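Local coordinates for protein pre-crRNA processing endonuclease (Streptococcus pyogenes serotype M1, PDB 3VZH) that probably processes precursor CRISPR RNA as a Cas5d-type endoribonuclease of a microbial antiviral defence system, at residues Val96-Phe101 against Glu154-Thr159. Numbering follows the deposited sequence.
Sequences VYLIKF and EEYETT
Thr-159 OG1, beside Leu-98 in this contact, donates a 2.6 Å hydrogen bond to Glu-155 O, tilted 34° from the carbonyl plane. The bond ties the first residue beyond helix 153-158 back to the last turn and probably steadies the side chain, in which Thr-159 CB lies 3.8 Å from Leu-98 CD1. No hydrogen bond joins the two segments; their contact is mainly apolar. Tyr-156 gives the helix its largest share, 96 of the 242 Å² buried over both sides, met chiefly by Leu-98. With CG anti to the backbone N (chi1 -174°), its ring reaches the strand, where Tyr-156 CD1 lies 3.7 Å from Leu-98 CB. Tyr-156 CE1 lies 3.6 Å from Leu-98 O, which sits at the ring edge. Farther along, Lys-100 CB approaches Tyr-156 CZ obliquely at 3.8 Å, while the extended lysine chain carries NZ away. Tyr-156 OH is hydrogen-bonded to Glu-61, and Lys-63 makes a cation-pi contact with the ring. This is a helix laid on an antiparallel sheet of the Cas5 family domain, segment axes 9.5 Å apart at 121°. Strand 95-105 runs between strands 9-15 and 55-64; Leu-98 and Lys-100 point toward helix 153-158, whereas Ile-99 packs on helix 39-49 across the sheet.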
loop_
_atom_site.group_PDB
_atom_site.type_symbol
_atom_site.label_atom_id
_atom_site.label_comp_id
_atom_site.label_asym_id
_atom_site.label_seq_id
_atom_site.Cartn_x
_atom_site.Cartn_y
_atom_site.Cartn_z
ATOM N N VAL A 96 2.958 9.769 7.421
ATOM C CA VAL A 96 4.152 8.907 7.244
ATOM C C VAL A 96 3.664 7.466 7.362
ATOM O O VAL A 96 2.945 7.127 8.268
ATOM C CB VAL A 96 5.193 9.159 8.349
ATOM C CG1 VAL A 96 6.240 8.061 8.251
ATOM C CG2 VAL A 96 5.875 10.547 8.271
ATOM N N TYR A 97 4.003 6.597 6.411
ATOM C CA TYR A 97 3.535 5.182 6.425
ATOM C C TYR A 97 4.738 4.347 6.117
ATOM O O TYR A 97 5.543 4.702 5.167
ATOM C CB TYR A 97 2.537 4.929 5.302
ATOM C CG TYR A 97 1.292 5.765 5.434
ATOM C CD1 TYR A 97 0.456 5.625 6.548
ATOM C CD2 TYR A 97 0.951 6.666 4.462
ATOM C CE1 TYR A 97 -0.693 6.450 6.674
ATOM C CE2 TYR A 97 -0.180 7.470 4.572
ATOM C CZ TYR A 97 -0.997 7.328 5.679
ATOM O OH TYR A 97 -2.119 8.132 5.766
ATOM N N LEU A 98 4.961 3.290 6.894
ATOM C CA LEU A 98 6.013 2.380 6.538
ATOM C C LEU A 98 5.294 1.148 5.968
ATOM O O LEU A 98 4.337 0.579 6.627
ATOM C CB LEU A 98 6.861 2.029 7.805
ATOM C CG LEU A 98 7.199 3.221 8.678
ATOM C CD1 LEU A 98 8.055 2.657 9.810
ATOM C CD2 LEU A 98 8.032 4.279 7.927
ATOM N N ILE A 99 5.720 0.676 4.790
ATOM C CA ILE A 99 5.025 -0.401 4.112
ATOM C C ILE A 99 6.017 -1.600 4.124
ATOM O O ILE A 99 7.179 -1.446 3.732
ATOM C CB ILE A 99 4.720 -0.022 2.634
ATOM C CG1 ILE A 99 3.962 1.325 2.573
ATOM C CG2 ILE A 99 3.862 -1.096 1.938
ATOM C CD1 ILE A 99 3.697 1.848 1.140
ATOM N N LYS A 100 5.493 -2.760 4.449
ATOM C CA LYS A 100 6.191 -4.068 4.319
ATOM C C LYS A 100 5.533 -4.800 3.156
ATOM O O LYS A 100 4.304 -4.909 3.116
ATOM C CB LYS A 100 6.015 -4.835 5.615
ATOM C CG LYS A 100 6.625 -6.232 5.560
ATOM C CD LYS A 100 6.360 -6.971 6.905
ATOM C CE LYS A 100 6.995 -8.378 6.860
ATOM N NZ LYS A 100 6.601 -9.172 8.089
ATOM N N PHE A 101 6.341 -5.280 2.197
ATOM C CA PHE A 101 5.750 -5.934 1.056
ATOM C C PHE A 101 6.744 -6.952 0.485
ATOM O O PHE A 101 7.926 -6.913 0.857
ATOM C CB PHE A 101 5.318 -4.946 0.026
ATOM C CG PHE A 101 6.455 -4.220 -0.698
ATOM C CD1 PHE A 101 6.847 -4.618 -2.004
ATOM C CD2 PHE A 101 7.032 -3.124 -0.119
ATOM C CE1 PHE A 101 7.891 -3.898 -2.678
ATOM C CE2 PHE A 101 8.062 -2.425 -0.773
ATOM C CZ PHE A 101 8.452 -2.790 -2.051
ATOM N N GLU A 154 15.168 -3.467 10.294
ATOM C CA GLU A 154 15.345 -2.936 11.645
ATOM C C GLU A 154 14.590 -1.631 11.903
ATOM O O GLU A 154 13.918 -1.467 12.929
ATOM C CB GLU A 154 16.823 -2.756 12.080
ATOM C CG GLU A 154 16.945 -2.463 13.549
ATOM C CD GLU A 154 18.357 -2.567 14.095
ATOM O OE1 GLU A 154 19.259 -3.068 13.382
ATOM O OE2 GLU A 154 18.561 -2.150 15.261
ATOM N N GLU A 155 14.691 -0.701 10.977
ATOM C CA GLU A 155 13.994 0.565 11.148
ATOM C C GLU A 155 12.478 0.370 11.153
ATOM O O GLU A 155 11.747 1.065 11.947
ATOM C CB GLU A 155 14.421 1.598 10.103
ATOM C CG GLU A 155 13.690 2.945 10.253
ATOM C CD GLU A 155 14.360 4.135 9.545
ATOM O OE1 GLU A 155 13.759 5.256 9.473
ATOM O OE2 GLU A 155 15.474 3.959 9.012
ATOM N N TYR A 156 11.986 -0.428 10.196
ATOM C CA TYR A 156 10.586 -0.831 10.194
ATOM C C TYR A 156 10.022 -1.304 11.563
ATOM O O TYR A 156 9.030 -0.772 12.090
ATOM C CB TYR A 156 10.329 -1.905 9.134
ATOM C CG TYR A 156 8.820 -2.217 9.019
ATOM C CD1 TYR A 156 7.975 -1.446 8.235
ATOM C CD2 TYR A 156 8.291 -3.334 9.699
ATOM C CE1 TYR A 156 6.613 -1.743 8.134
ATOM C CE2 TYR A 156 6.932 -3.639 9.669
ATOM C CZ TYR A 156 6.100 -2.876 8.829
ATOM O OH TYR A 156 4.782 -3.213 8.806
ATOM N N GLU A 157 10.711 -2.280 12.148
ATOM C CA GLU A 157 10.284 -2.910 13.371
ATOM C C GLU A 157 10.458 -1.979 14.573
ATOM O O GLU A 157 9.661 -2.030 15.504
ATOM C CB GLU A 157 11.087 -4.239 13.585
ATOM C CG GLU A 157 10.647 -5.237 12.510
ATOM C CD GLU A 157 11.301 -6.595 12.608
ATOM O OE1 GLU A 157 12.207 -6.753 13.472
ATOM O OE2 GLU A 157 10.898 -7.487 11.819
ATOM N N THR A 158 11.463 -1.114 14.568
ATOM C CA THR A 158 11.688 -0.342 15.759
ATOM C C THR A 158 11.104 1.058 15.742
ATOM O O THR A 158 11.090 1.719 16.774
ATOM C CB THR A 158 13.170 -0.348 16.149
ATOM O OG1 THR A 158 13.888 0.396 15.167
ATOM C CG2 THR A 158 13.632 -1.751 16.156
ATOM N N THR A 159 10.522 1.502 14.612
ATOM C CA THR A 159 10.055 2.885 14.600
ATOM C C THR A 159 8.740 2.938 15.363
ATOM O O THR A 159 7.852 2.121 15.069
ATOM C CB THR A 159 9.783 3.375 13.162
ATOM O OG1 THR A 159 11.043 3.481 12.449
ATOM C CG2 THR A 159 9.154 4.764 13.138
#